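Local coordinates for ketosynthase (Streptomyces sp. MSC090213JE08, PDB 6KXD), which probably catalyses the chain-extending condensation of acyl-ACP with malonyl-ACP, with loss of carbon dioxide, within a highly reducing type II polyketide synthase, at residues G16-I21 with P59-G64; D113-D118 with G146-V151; R202-L207 with I229-G234; R220-D225 with L373-N378; S332-S337 with S342-I347. One frame throughout, in Å; residues are numbered along the deposited sequence.

Contact 1: G16-I21 with P59-G64; sequences GVISSI and PDFEPG
I18, on strand 10-19 of the central sheet of the thiolase fold, packs against F61 in the loop that runs from strand 54-55 to helix 77-93, close to an ST turn formed by S19. The touching is done by the end of the isoleucine. Its CD1 lies 3.8 Å from F61 CE1 and approaches the ring obliquely, the two side chains crossing at about a right angle. F61 holds CG anti to the backbone N (chi1 176°), which swings the ring nearer the strand than its CB direction alone would suggest. One ring face is backed by its own loop, with P63 N 4.0 Å above the centre of the F61 ring, and Y81 of helix 77-93 meets F61 edge-to-face. I18 reaches the same helix, at Y81, A84 and M88.

Further along, contact is looser: P59 CD stands 4.3 Å from S19 O. Here the strand segment turns away, S19 OG accepting from I21 N at 3.1 Å with an N-H...O angle of 151°, while the same hydroxyl is also hydrogen-bonded to G22 O. S20 O in turn is bonded to R40 NH1. No hydrogen bond joins the two segments; the one apolar side-chain pair, I18 with F61, carries the contact, and P59 merely lies near the S19 carbonyl.

Contact 2: D113-D118 with G146-V151; sequences DGESHD and GRLSTV
L148 lays its two methyl branches against the bend that leads into helix 116-129, CD2 beside the carboxylate of E115 and CD1 beside the backbone of G114. The distance from L148 CD2 to E115 OE1 is 3.8 Å, and that from L148 CD1 to G114 CA is 4.3 Å. G114 has a positive phi (54°), a backbone conformation that glycine adopts more readily than other residues, and a CB here would have pointed toward the leucine.

E115 is bent at chi2 (-57°), its CG lying beside the backbone N. The carboxylate is not left to the leucine: OE1 accepts from G79 N and OE2 from A78 N, at the start of helix 77-93, a place where the helix end would probably stabilise its negative charge. A buried acid thus has both oxygens satisfied, and the methyl only covers one of them.

The bend itself is tied locally. E115 sits at the N-cap position of helix 116-129 and at the centre of an inverse gamma turn, whose S116 N to G114 O bond is weak at 3.2 Å. S116 OG donates to D113 O at 2.7 Å, tilted 16° from the carbonyl plane.

L148 also touches T165 of strand 161-166 and A78, so it fills the corner between helix 147-156, the sheet and the first turn of helix 77-93. Beyond it, R147 forms a salt bridge with D363 of the neighbouring subunit, which places helix 147-156 between the core of its own chain and the dimer interface.

Contact 3: R202-L207 with I229-G234; sequences RKAFAL and ILTGEG
Van der Waals packing carries this contact, with T231 set against A204 and F205 of helix 202-210. The methyl does most of the work: T231 CG2 is 3.9 Å from A204 O and equally 3.9 Å from F205 CA, so it rests on the helix backbone where the two residues join. A204 CB points toward the threonine but stops 4.5 Å from T231 CG2. With chi1 at 68°, the threonine puts its hydroxyl between the backbone N and the carbonyl carbon and leaves the methyl to meet the helix.

The aromatic component is slighter. F205 CD1 approaches T231 OG1 to 3.8 Å, obliquely to the ring and with the side chains crossing at about a right angle. The ring also meets F50, their planes turned by about 60°.

Hydrogen bonds do not cross between the segments; each is tethered on its own account. T231 pairs through its backbone with C56, E233 makes a salt bridge with R44 and a hydrogen bond to Y81 OH, and G234 pairs through its backbone with D198. On another side of the helix, R202 makes a cation-pi interaction with Y136 of the neighbouring subunit. In this thiolase-type fold, strand 191-198 leads to a helix at the dimer interface, and the chain then returns through a long loop, whose last residues, 229-234, are buried, to the antiparallel neighbour, strand 234-242.

Contact 4: R220-D225 with L373-N378; sequences RPFDKD and LDVVPN
F222, third residue of a type II beta turn from R220 to D223, meets L373 and V375 from the loop before strand 381-382, at a point where two irregular stretches of the ketosynthase close on each other.

The apolar contacts come first. L373 CD1 makes a CH-pi interaction with the ring, 4.3 Å from the F222 centroid and 22° off the ring normal; it sits over one face but offset toward the rim, its nearest ring atom being CE1. V375 meets the base of the same side chain: CG1 touches F222 CB at 3.8 Å and reaches CD2 obliquely. F222 keeps CG beside the backbone N (chi1 -59°), which presents CB and ring together to the two aliphatic chains. An alanine here would keep the CB that V375 touches, but L373 CD1 would probably lose the ring face it covers, leaving a gap beside that methyl.

Hydrogen bonds shape each loop rather than joining them. D223 N donates to R220 O at 3.1 Å to close the beta turn, and F222 N is bonded to D309 OD2. D223 OD1 accepts from D225 N at 2.8 Å, on the anti side of the carboxylate, forming an Asx turn; its OD2 takes the backbone N-H groups of R365 and E366. The opposing loop has a second Asx turn of different geometry: V376 N reaches D374 OD1 at 2.9 Å from above the carboxylate plane, 46° out of it.

Contact 5: S332-S337 with S342-I347; sequences SMLGHS and SALGAI
No ring face or ring edge takes part where L344 meets L334 and S337; the contact is made by aliphatic branches and one hydroxyl. L334 CD1 lies 3.7 Å from L344 CB and 4.1 Å from L344 CD1, the chains of the two leucines meeting at a slant. S337 comes to the end of the same chain, its OG 3.6 Å from L344 CD1. That oxygen sits between the backbone N and the carbonyl carbon (chi1 60°), the rotamer that brings it beside the methyl. L344 is therefore touched near its root by one residue and at its tip by two.

Between L334 and S337 the backbone leaves the helix at G335, whose phi is positive, and so carries H336 away from L344; the side chain of H336 touches C170. L334 also packs on S19, I21 and Y28, while L344 reaches V17 of strand 10-19 and gives its carbonyl to Y28 OH. Two helices joined by a tight connection, with buried leucines between them and the sheet, form this part of the C-terminal half of the thiolase fold, and the Gly-His pair here (G335, H336) belongs to a glycine- and alanine-rich motif common in beta-ketoacyl synthases.

Contact 5 lies nearest the middle, about 5 Å from the centre of the chain, and contacts 1, 3 and 4 stand 13 to 16 Å from it, centre to centre. It touches all three: I21 and V17 pack on L334 and I347, L230 O probably bonds to H336 N, and P221 meets S332. Contact 2 reaches the group through the D113-K203 salt bridge with contact 3; contacts 2 and 4, 33 Å apart between centres, flank the core on opposite sides. Along the sequence contacts 1, 2 and 3 follow in series, contact 4 crosses contact 3, and contact 5 is nested inside contact 4, so segments from the N-terminal and C-terminal family regions meet around contact 5.

Contact 1: G16-I21 with P59-G64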
# COMPACT_ATOMS: atom_id res chain seq x y z
N GLY A 16 11.09 14.97 -6.35
CA GLY A 16 11.53 14.25 -7.48
C GLY A 16 10.35 13.91 -8.35
O GLY A 16 9.36 13.41 -7.83
N VAL A 17 10.48 14.13 -9.66
CA VAL A 17 9.36 14.01 -10.61
C VAL A 17 9.83 13.36 -11.91
O VAL A 17 10.77 13.86 -12.56
CB VAL A 17 8.74 15.39 -10.94
CG1 VAL A 17 7.60 15.23 -11.95
CG2 VAL A 17 8.29 16.14 -9.71
N ILE A 18 9.14 12.29 -12.29
CA ILE A 18 9.12 11.64 -13.56
C ILE A 18 7.68 11.68 -14.05
O ILE A 18 6.87 10.98 -13.50
CB ILE A 18 9.55 10.17 -13.49
CG1 ILE A 18 10.96 9.96 -12.93
CG2 ILE A 18 9.39 9.52 -14.85
CD1 ILE A 18 12.04 10.16 -13.95
N SER A 19 7.38 12.48 -15.06
CA SER A 19 5.97 12.66 -15.43
C SER A 19 5.87 12.84 -16.94
O SER A 19 6.86 13.14 -17.62
CB SER A 19 5.37 13.84 -14.70
OG SER A 19 5.51 15.04 -15.44
N SER A 20 4.62 12.71 -17.40
CA SER A 20 4.24 12.83 -18.78
C SER A 20 4.40 14.28 -19.26
O SER A 20 4.37 14.46 -20.45
CB SER A 20 2.84 12.30 -19.00
OG SER A 20 1.91 13.10 -18.29
N ILE A 21 4.55 15.26 -18.35
CA ILE A 21 4.69 16.67 -18.69
C ILE A 21 6.03 17.25 -18.23
O ILE A 21 6.19 18.49 -18.16
CB ILE A 21 3.52 17.53 -18.15
CG1 ILE A 21 3.55 17.71 -16.63
CG2 ILE A 21 2.20 16.94 -18.64
CD1 ILE A 21 2.55 18.69 -16.11
N PRO A 59 7.66 10.12 -21.93
CA PRO A 59 8.11 9.93 -23.31
C PRO A 59 9.54 9.37 -23.47
O PRO A 59 9.74 8.43 -24.27
CB PRO A 59 7.96 11.37 -23.86
CG PRO A 59 8.23 12.25 -22.69
CD PRO A 59 7.58 11.53 -21.53
N ASP A 60 10.49 9.92 -22.71
CA ASP A 60 11.90 9.73 -23.03
C ASP A 60 12.71 9.48 -21.75
O ASP A 60 13.72 10.13 -21.49
CB ASP A 60 12.44 10.92 -23.83
CG ASP A 60 12.10 10.89 -25.31
OD1 ASP A 60 12.14 9.78 -25.91
OD2 ASP A 60 11.78 11.96 -25.87
N PHE A 61 12.29 8.45 -21.01
CA PHE A 61 12.89 8.09 -19.75
C PHE A 61 14.27 7.45 -19.96
O PHE A 61 14.40 6.46 -20.65
CB PHE A 61 11.97 7.09 -19.04
CG PHE A 61 12.53 6.57 -17.75
CD1 PHE A 61 12.86 7.44 -16.73
CD2 PHE A 61 12.63 5.20 -17.53
CE1 PHE A 61 13.35 6.97 -15.52
CE2 PHE A 61 13.13 4.74 -16.32
CZ PHE A 61 13.47 5.62 -15.33
N GLU A 62 15.28 8.01 -19.29
CA GLU A 62 16.65 7.48 -19.34
C GLU A 62 17.07 7.10 -17.93
O GLU A 62 17.51 7.96 -17.15
CB GLU A 62 17.60 8.52 -19.94
CG GLU A 62 17.47 8.64 -21.44
CD GLU A 62 18.26 9.80 -22.03
OE1 GLU A 62 18.14 10.03 -23.25
OE2 GLU A 62 18.97 10.48 -21.25
N PRO A 63 16.94 5.81 -17.58
CA PRO A 63 17.16 5.37 -16.21
C PRO A 63 18.59 5.68 -15.75
O PRO A 63 18.79 6.07 -14.61
CB PRO A 63 16.82 3.87 -16.22
CG PRO A 63 16.69 3.46 -17.67
CD PRO A 63 16.52 4.72 -18.47
N GLY A 64 19.55 5.62 -16.68
CA GLY A 64 20.95 5.87 -16.42
C GLY A 64 21.22 7.25 -15.84
O GLY A 64 22.23 7.47 -15.18

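Contact 2: D113-D118 with G146-V151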
# COMPACT_ATOMS: atom_id res chain seq x y z
N ASP A 113 -0.94 -0.24 -9.72
CA ASP A 113 -0.74 -1.37 -10.60
C ASP A 113 0.66 -1.95 -10.47
O ASP A 113 0.86 -3.11 -10.78
CB ASP A 113 -1.00 -0.99 -12.06
CG ASP A 113 -2.46 -0.66 -12.28
OD1 ASP A 113 -3.30 -1.49 -11.86
OD2 ASP A 113 -2.72 0.44 -12.80
N GLY A 114 1.58 -1.20 -9.87
CA GLY A 114 2.93 -1.75 -9.73
C GLY A 114 3.45 -2.19 -11.08
O GLY A 114 3.25 -1.46 -12.08
N GLU A 115 4.07 -3.37 -11.12
CA GLU A 115 4.67 -3.90 -12.37
C GLU A 115 3.65 -4.78 -13.09
O GLU A 115 3.95 -5.90 -13.50
CB GLU A 115 5.94 -4.66 -12.06
CG GLU A 115 6.94 -3.81 -11.31
CD GLU A 115 7.44 -2.50 -11.88
OE1 GLU A 115 8.41 -1.96 -11.26
OE2 GLU A 115 6.87 -1.99 -12.91
N SER A 116 2.41 -4.28 -13.22
CA SER A 116 1.42 -5.09 -13.87
C SER A 116 1.78 -5.33 -15.35
O SER A 116 1.36 -6.32 -15.92
CB SER A 116 0.04 -4.49 -13.68
OG SER A 116 -0.45 -4.85 -12.37
N HIS A 117 2.55 -4.44 -15.95
CA HIS A 117 3.07 -4.67 -17.29
C HIS A 117 3.93 -5.93 -17.33
O HIS A 117 3.79 -6.72 -18.24
CB HIS A 117 3.83 -3.44 -17.81
CG HIS A 117 4.43 -3.70 -19.16
ND1 HIS A 117 3.64 -3.94 -20.28
CD2 HIS A 117 5.72 -3.77 -19.56
CE1 HIS A 117 4.43 -4.13 -21.33
NE2 HIS A 117 5.71 -4.07 -20.89
N ASP A 118 4.86 -6.08 -16.36
CA ASP A 118 5.66 -7.29 -16.23
C ASP A 118 4.76 -8.51 -16.07
O ASP A 118 5.07 -9.57 -16.57
CB ASP A 118 6.69 -7.16 -15.09
CG ASP A 118 7.78 -6.16 -15.41
OD1 ASP A 118 8.05 -5.97 -16.60
OD2 ASP A 118 8.36 -5.60 -14.46
N GLY A 146 5.84 -4.48 -3.07
CA GLY A 146 6.71 -4.14 -1.96
C GLY A 146 8.05 -3.67 -2.47
O GLY A 146 8.72 -2.84 -1.87
N ARG A 147 8.41 -4.23 -3.61
CA ARG A 147 9.69 -3.92 -4.20
C ARG A 147 9.85 -2.43 -4.57
O ARG A 147 10.95 -1.92 -4.54
CB ARG A 147 9.93 -4.92 -5.33
CG ARG A 147 11.19 -4.63 -6.12
CD ARG A 147 11.39 -5.67 -7.21
NE ARG A 147 11.73 -6.92 -6.58
CZ ARG A 147 12.88 -7.55 -6.70
NH1 ARG A 147 13.80 -7.11 -7.55
NH2 ARG A 147 13.05 -8.65 -6.01
N LEU A 148 8.76 -1.70 -4.89
CA LEU A 148 8.86 -0.34 -5.27
C LEU A 148 9.52 0.50 -4.19
O LEU A 148 10.16 1.50 -4.52
CB LEU A 148 7.47 0.24 -5.53
CG LEU A 148 6.67 -0.42 -6.65
CD1 LEU A 148 5.36 0.33 -6.85
CD2 LEU A 148 7.47 -0.45 -7.94
N SER A 149 9.31 0.13 -2.92
CA SER A 149 9.85 0.84 -1.79
C SER A 149 11.27 0.39 -1.50
O SER A 149 12.12 1.23 -1.28
CB SER A 149 8.93 0.68 -0.57
OG SER A 149 7.90 1.63 -0.71
N THR A 150 11.47 -0.91 -1.51
CA THR A 150 12.76 -1.50 -1.11
C THR A 150 13.86 -1.13 -2.12
O THR A 150 15.00 -0.91 -1.72
CB THR A 150 12.70 -3.01 -0.92
OG1 THR A 150 12.34 -3.70 -2.13
CG2 THR A 150 11.78 -3.38 0.23
N VAL A 151 13.54 -1.03 -3.42
CA VAL A 151 14.61 -0.71 -4.39
C VAL A 151 15.15 0.70 -4.16
O VAL A 151 16.29 0.94 -4.53
CB VAL A 151 14.19 -0.86 -5.86
CG1 VAL A 151 14.05 -2.31 -6.24
CG2 VAL A 151 12.95 -0.04 -6.16

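Contact 3: R202-L207 with I229-G234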
# COMPACT_ATOMS: atom_id res chain seq x y z
N ARG A 202 -1.24 -2.60 -19.99
CA ARG A 202 -2.41 -3.09 -20.66
C ARG A 202 -3.54 -3.31 -19.64
O ARG A 202 -4.69 -2.97 -19.92
CB ARG A 202 -2.03 -4.35 -21.42
CG ARG A 202 -3.19 -5.09 -22.05
CD ARG A 202 -2.64 -6.39 -22.58
NE ARG A 202 -3.64 -7.08 -23.37
CZ ARG A 202 -3.59 -7.23 -24.68
NH1 ARG A 202 -2.73 -6.54 -25.41
NH2 ARG A 202 -4.38 -8.12 -25.25
N LYS A 203 -3.20 -3.82 -18.45
CA LYS A 203 -4.23 -4.08 -17.43
C LYS A 203 -5.07 -2.81 -17.21
O LYS A 203 -6.32 -2.87 -17.26
CB LYS A 203 -3.60 -4.59 -16.13
CG LYS A 203 -4.57 -4.72 -14.95
CD LYS A 203 -3.87 -4.52 -13.61
CE LYS A 203 -4.80 -4.46 -12.41
NZ LYS A 203 -4.02 -4.27 -11.16
N ALA A 204 -4.42 -1.67 -16.93
CA ALA A 204 -5.12 -0.42 -16.56
C ALA A 204 -5.91 0.12 -17.76
O ALA A 204 -7.00 0.63 -17.62
CB ALA A 204 -4.16 0.62 -16.06
N PHE A 205 -5.28 0.08 -18.94
CA PHE A 205 -5.91 0.56 -20.17
C PHE A 205 -7.20 -0.21 -20.42
O PHE A 205 -8.27 0.40 -20.61
CB PHE A 205 -4.91 0.36 -21.32
CG PHE A 205 -5.24 1.19 -22.52
CD1 PHE A 205 -5.37 2.56 -22.42
CD2 PHE A 205 -5.46 0.60 -23.74
CE1 PHE A 205 -5.67 3.34 -23.53
CE2 PHE A 205 -5.77 1.37 -24.84
CZ PHE A 205 -5.85 2.73 -24.74
N ALA A 206 -7.10 -1.53 -20.39
CA ALA A 206 -8.22 -2.43 -20.62
C ALA A 206 -9.28 -2.30 -19.53
O ALA A 206 -10.48 -2.31 -19.83
CB ALA A 206 -7.74 -3.84 -20.72
N LEU A 207 -8.85 -2.12 -18.28
CA LEU A 207 -9.80 -1.89 -17.19
C LEU A 207 -10.64 -0.65 -17.47
O LEU A 207 -11.86 -0.76 -17.57
CB LEU A 207 -9.00 -1.80 -15.88
CG LEU A 207 -9.65 -1.13 -14.67
CD1 LEU A 207 -11.14 -1.18 -14.67
CD2 LEU A 207 -9.07 -1.77 -13.40
N ILE A 229 -10.96 9.51 -18.72
CA ILE A 229 -9.60 9.68 -18.34
C ILE A 229 -8.70 9.26 -19.51
O ILE A 229 -9.12 8.56 -20.42
CB ILE A 229 -9.27 8.83 -17.10
CG1 ILE A 229 -9.16 7.34 -17.42
CG2 ILE A 229 -10.26 9.08 -15.97
CD1 ILE A 229 -8.30 6.56 -16.41
N LEU A 230 -7.42 9.57 -19.35
CA LEU A 230 -6.37 8.85 -20.03
C LEU A 230 -5.50 8.21 -18.94
O LEU A 230 -5.29 8.86 -17.95
CB LEU A 230 -5.52 9.81 -20.86
CG LEU A 230 -6.18 10.41 -22.10
CD1 LEU A 230 -5.30 11.52 -22.66
CD2 LEU A 230 -6.44 9.33 -23.15
N THR A 231 -5.07 6.98 -19.17
CA THR A 231 -4.14 6.28 -18.25
C THR A 231 -2.77 6.94 -18.38
O THR A 231 -2.37 7.41 -19.47
CB THR A 231 -4.09 4.79 -18.52
OG1 THR A 231 -3.47 4.56 -19.78
CG2 THR A 231 -5.44 4.11 -18.53
N GLY A 232 -2.09 7.05 -17.24
CA GLY A 232 -0.87 7.74 -17.09
C GLY A 232 0.09 6.93 -16.24
O GLY A 232 -0.14 5.76 -15.98
N GLU A 233 1.22 7.55 -15.95
CA GLU A 233 2.26 6.91 -15.25
C GLU A 233 3.26 7.95 -14.77
O GLU A 233 3.13 9.14 -15.01
CB GLU A 233 2.93 5.88 -16.15
CG GLU A 233 3.56 6.48 -17.42
CD GLU A 233 4.49 5.54 -18.14
OE1 GLU A 233 4.37 4.31 -17.98
OE2 GLU A 233 5.37 6.06 -18.86
N GLY A 234 4.27 7.45 -14.07
CA GLY A 234 5.30 8.30 -13.58
C GLY A 234 5.55 8.07 -12.11
O GLY A 234 5.12 7.11 -11.56

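Contact 4: R220-D225 with L373-N378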
# COMPACT_ATOMS: atom_id res chain seq x y z
N ARG A 220 -11.11 16.11 -19.81
CA ARG A 220 -11.76 17.37 -19.54
C ARG A 220 -12.40 17.37 -18.16
O ARG A 220 -13.63 17.30 -18.07
CB ARG A 220 -12.85 17.64 -20.59
CG ARG A 220 -12.41 17.52 -22.03
CD ARG A 220 -13.50 18.09 -22.95
NE ARG A 220 -13.29 17.70 -24.32
CZ ARG A 220 -12.55 18.40 -25.19
NH1 ARG A 220 -11.76 19.37 -24.77
NH2 ARG A 220 -12.60 18.11 -26.48
N PRO A 221 -11.63 17.42 -17.06
CA PRO A 221 -12.21 17.44 -15.72
C PRO A 221 -13.12 18.64 -15.48
O PRO A 221 -12.75 19.81 -15.68
CB PRO A 221 -10.98 17.45 -14.79
CG PRO A 221 -9.93 16.77 -15.62
CD PRO A 221 -10.16 17.37 -17.00
N PHE A 222 -14.31 18.29 -15.00
CA PHE A 222 -15.37 19.20 -14.59
C PHE A 222 -16.05 19.81 -15.82
O PHE A 222 -16.92 20.66 -15.68
CB PHE A 222 -14.85 20.29 -13.65
CG PHE A 222 -14.24 19.74 -12.38
CD1 PHE A 222 -15.03 19.06 -11.46
CD2 PHE A 222 -12.88 19.84 -12.14
CE1 PHE A 222 -14.48 18.52 -10.31
CE2 PHE A 222 -12.33 19.30 -10.98
CZ PHE A 222 -13.14 18.65 -10.08
N ASP A 223 -15.70 19.33 -17.01
CA ASP A 223 -16.33 19.79 -18.23
C ASP A 223 -17.68 19.09 -18.36
O ASP A 223 -17.79 17.94 -17.98
CB ASP A 223 -15.46 19.50 -19.44
CG ASP A 223 -15.93 20.17 -20.72
OD1 ASP A 223 -16.87 19.62 -21.34
OD2 ASP A 223 -15.34 21.22 -21.07
N LYS A 224 -18.66 19.80 -18.93
CA LYS A 224 -20.00 19.33 -19.13
C LYS A 224 -20.00 18.09 -20.04
O LYS A 224 -20.83 17.20 -19.85
CB LYS A 224 -20.87 20.47 -19.68
CG LYS A 224 -22.37 20.20 -19.74
CD LYS A 224 -23.17 21.31 -20.43
CE LYS A 224 -24.67 21.14 -20.30
NZ LYS A 224 -25.23 20.36 -21.43
N ASP A 225 -19.06 17.99 -21.00
CA ASP A 225 -19.05 16.83 -21.93
C ASP A 225 -17.78 15.98 -21.73
O ASP A 225 -17.43 15.21 -22.62
CB ASP A 225 -19.22 17.24 -23.39
CG ASP A 225 -20.31 18.28 -23.58
OD1 ASP A 225 -21.51 17.93 -23.40
OD2 ASP A 225 -19.95 19.46 -23.83
N LEU A 373 -17.80 25.23 -9.91
CA LEU A 373 -16.49 25.56 -9.39
C LEU A 373 -15.74 26.44 -10.38
O LEU A 373 -15.89 26.28 -11.58
CB LEU A 373 -15.68 24.28 -9.24
CG LEU A 373 -16.28 23.24 -8.31
CD1 LEU A 373 -15.56 21.93 -8.53
CD2 LEU A 373 -16.20 23.75 -6.88
N ASP A 374 -14.86 27.28 -9.83
CA ASP A 374 -13.84 27.89 -10.65
C ASP A 374 -12.69 26.90 -10.77
O ASP A 374 -11.91 26.73 -9.81
CB ASP A 374 -13.39 29.23 -10.07
CG ASP A 374 -12.25 29.86 -10.87
OD1 ASP A 374 -11.92 29.31 -11.96
OD2 ASP A 374 -11.71 30.87 -10.41
N VAL A 375 -12.57 26.28 -11.95
CA VAL A 375 -11.59 25.24 -12.20
C VAL A 375 -10.28 25.83 -12.75
O VAL A 375 -9.43 25.11 -13.26
CB VAL A 375 -12.18 24.17 -13.13
CG1 VAL A 375 -13.43 23.57 -12.51
CG2 VAL A 375 -12.47 24.71 -14.54
N VAL A 376 -10.12 27.16 -12.67
CA VAL A 376 -8.96 27.83 -13.26
C VAL A 376 -8.76 27.27 -14.66
O VAL A 376 -7.77 26.62 -14.96
CB VAL A 376 -7.73 27.65 -12.35
CG1 VAL A 376 -6.49 28.34 -12.90
CG2 VAL A 376 -8.02 28.13 -10.93
N PRO A 377 -9.73 27.47 -15.58
CA PRO A 377 -9.70 26.79 -16.87
C PRO A 377 -8.49 27.22 -17.71
O PRO A 377 -8.16 28.40 -17.72
CB PRO A 377 -11.00 27.22 -17.58
CG PRO A 377 -11.47 28.48 -16.86
CD PRO A 377 -10.83 28.45 -15.48
N ASN A 378 -7.82 26.21 -18.29
CA ASN A 378 -6.89 26.28 -19.43
C ASN A 378 -5.59 27.06 -19.16
O ASN A 378 -4.60 26.78 -19.80
CB ASN A 378 -7.61 26.83 -20.66
CG ASN A 378 -8.78 25.95 -21.01
OD1 ASN A 378 -8.63 24.73 -21.06
ND2 ASN A 378 -9.94 26.56 -21.21

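Contact 5: S332-S337 with S342-I347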
# COMPACT_ATOMS: atom_id res chain seq x y z
N SER A 332 -5.92 16.77 -15.79
CA SER A 332 -6.24 17.30 -17.11
C SER A 332 -4.95 17.28 -17.93
O SER A 332 -5.00 16.89 -19.08
CB SER A 332 -6.84 18.66 -17.02
OG SER A 332 -5.94 19.59 -16.47
N MET A 333 -3.81 17.58 -17.27
CA MET A 333 -2.52 17.59 -17.91
C MET A 333 -1.85 16.20 -17.84
O MET A 333 -1.41 15.67 -18.85
CB MET A 333 -1.61 18.62 -17.26
CG MET A 333 -2.04 20.04 -17.47
SD MET A 333 -1.13 21.20 -16.43
CE MET A 333 -2.01 21.03 -14.87
N LEU A 334 -1.75 15.61 -16.64
CA LEU A 334 -1.01 14.33 -16.46
C LEU A 334 -1.76 13.13 -17.00
O LEU A 334 -1.18 12.08 -17.17
CB LEU A 334 -0.74 14.15 -14.98
CG LEU A 334 0.20 15.19 -14.40
CD1 LEU A 334 0.45 14.94 -12.93
CD2 LEU A 334 1.51 15.18 -15.17
N GLY A 335 -3.07 13.26 -17.20
CA GLY A 335 -3.86 12.08 -17.27
C GLY A 335 -3.89 11.46 -15.88
O GLY A 335 -3.47 12.08 -14.89
N HIS A 336 -4.37 10.24 -15.80
CA HIS A 336 -4.52 9.60 -14.51
C HIS A 336 -3.30 8.71 -14.29
O HIS A 336 -3.26 7.60 -14.84
CB HIS A 336 -5.83 8.82 -14.45
CG HIS A 336 -6.14 8.33 -13.08
ND1 HIS A 336 -5.18 8.31 -12.07
CD2 HIS A 336 -7.29 7.87 -12.54
CE1 HIS A 336 -5.73 7.83 -10.96
NE2 HIS A 336 -7.02 7.54 -11.23
N SER A 337 -2.34 9.19 -13.51
CA SER A 337 -1.05 8.50 -13.34
C SER A 337 -1.12 7.50 -12.17
O SER A 337 -0.10 7.14 -11.59
CB SER A 337 0.07 9.47 -13.19
OG SER A 337 -0.10 10.33 -12.09
N SER A 342 -1.64 11.19 -6.88
CA SER A 342 -1.75 12.10 -5.78
C SER A 342 -0.36 12.60 -5.36
O SER A 342 -0.28 13.65 -4.76
CB SER A 342 -2.53 11.50 -4.60
OG SER A 342 -2.09 10.20 -4.25
N ALA A 343 0.71 11.84 -5.65
CA ALA A 343 2.04 12.26 -5.30
C ALA A 343 2.47 13.42 -6.23
O ALA A 343 2.96 14.44 -5.73
CB ALA A 343 3.00 11.12 -5.40
N LEU A 344 2.22 13.22 -7.52
CA LEU A 344 2.44 14.28 -8.55
C LEU A 344 1.53 15.48 -8.26
O LEU A 344 1.99 16.60 -8.30
CB LEU A 344 2.24 13.72 -9.95
CG LEU A 344 3.36 12.78 -10.41
CD1 LEU A 344 3.00 12.03 -11.68
CD2 LEU A 344 4.69 13.52 -10.52
N GLY A 345 0.30 15.25 -7.81
CA GLY A 345 -0.56 16.34 -7.32
C GLY A 345 0.01 17.07 -6.13
O GLY A 345 0.00 18.34 -6.05
N ALA A 346 0.50 16.31 -5.13
CA ALA A 346 1.12 16.90 -3.98
C ALA A 346 2.28 17.82 -4.39
O ALA A 346 2.47 18.88 -3.78
CB ALA A 346 1.61 15.83 -3.02
N ILE A 347 3.11 17.36 -5.32
CA ILE A 347 4.28 18.13 -5.72
C ILE A 347 3.79 19.41 -6.42
O ILE A 347 4.26 20.49 -6.11
CB ILE A 347 5.24 17.31 -6.59
CG1 ILE A 347 5.86 16.19 -5.76
CG2 ILE A 347 6.34 18.20 -7.17
CD1 ILE A 347 6.65 15.20 -6.58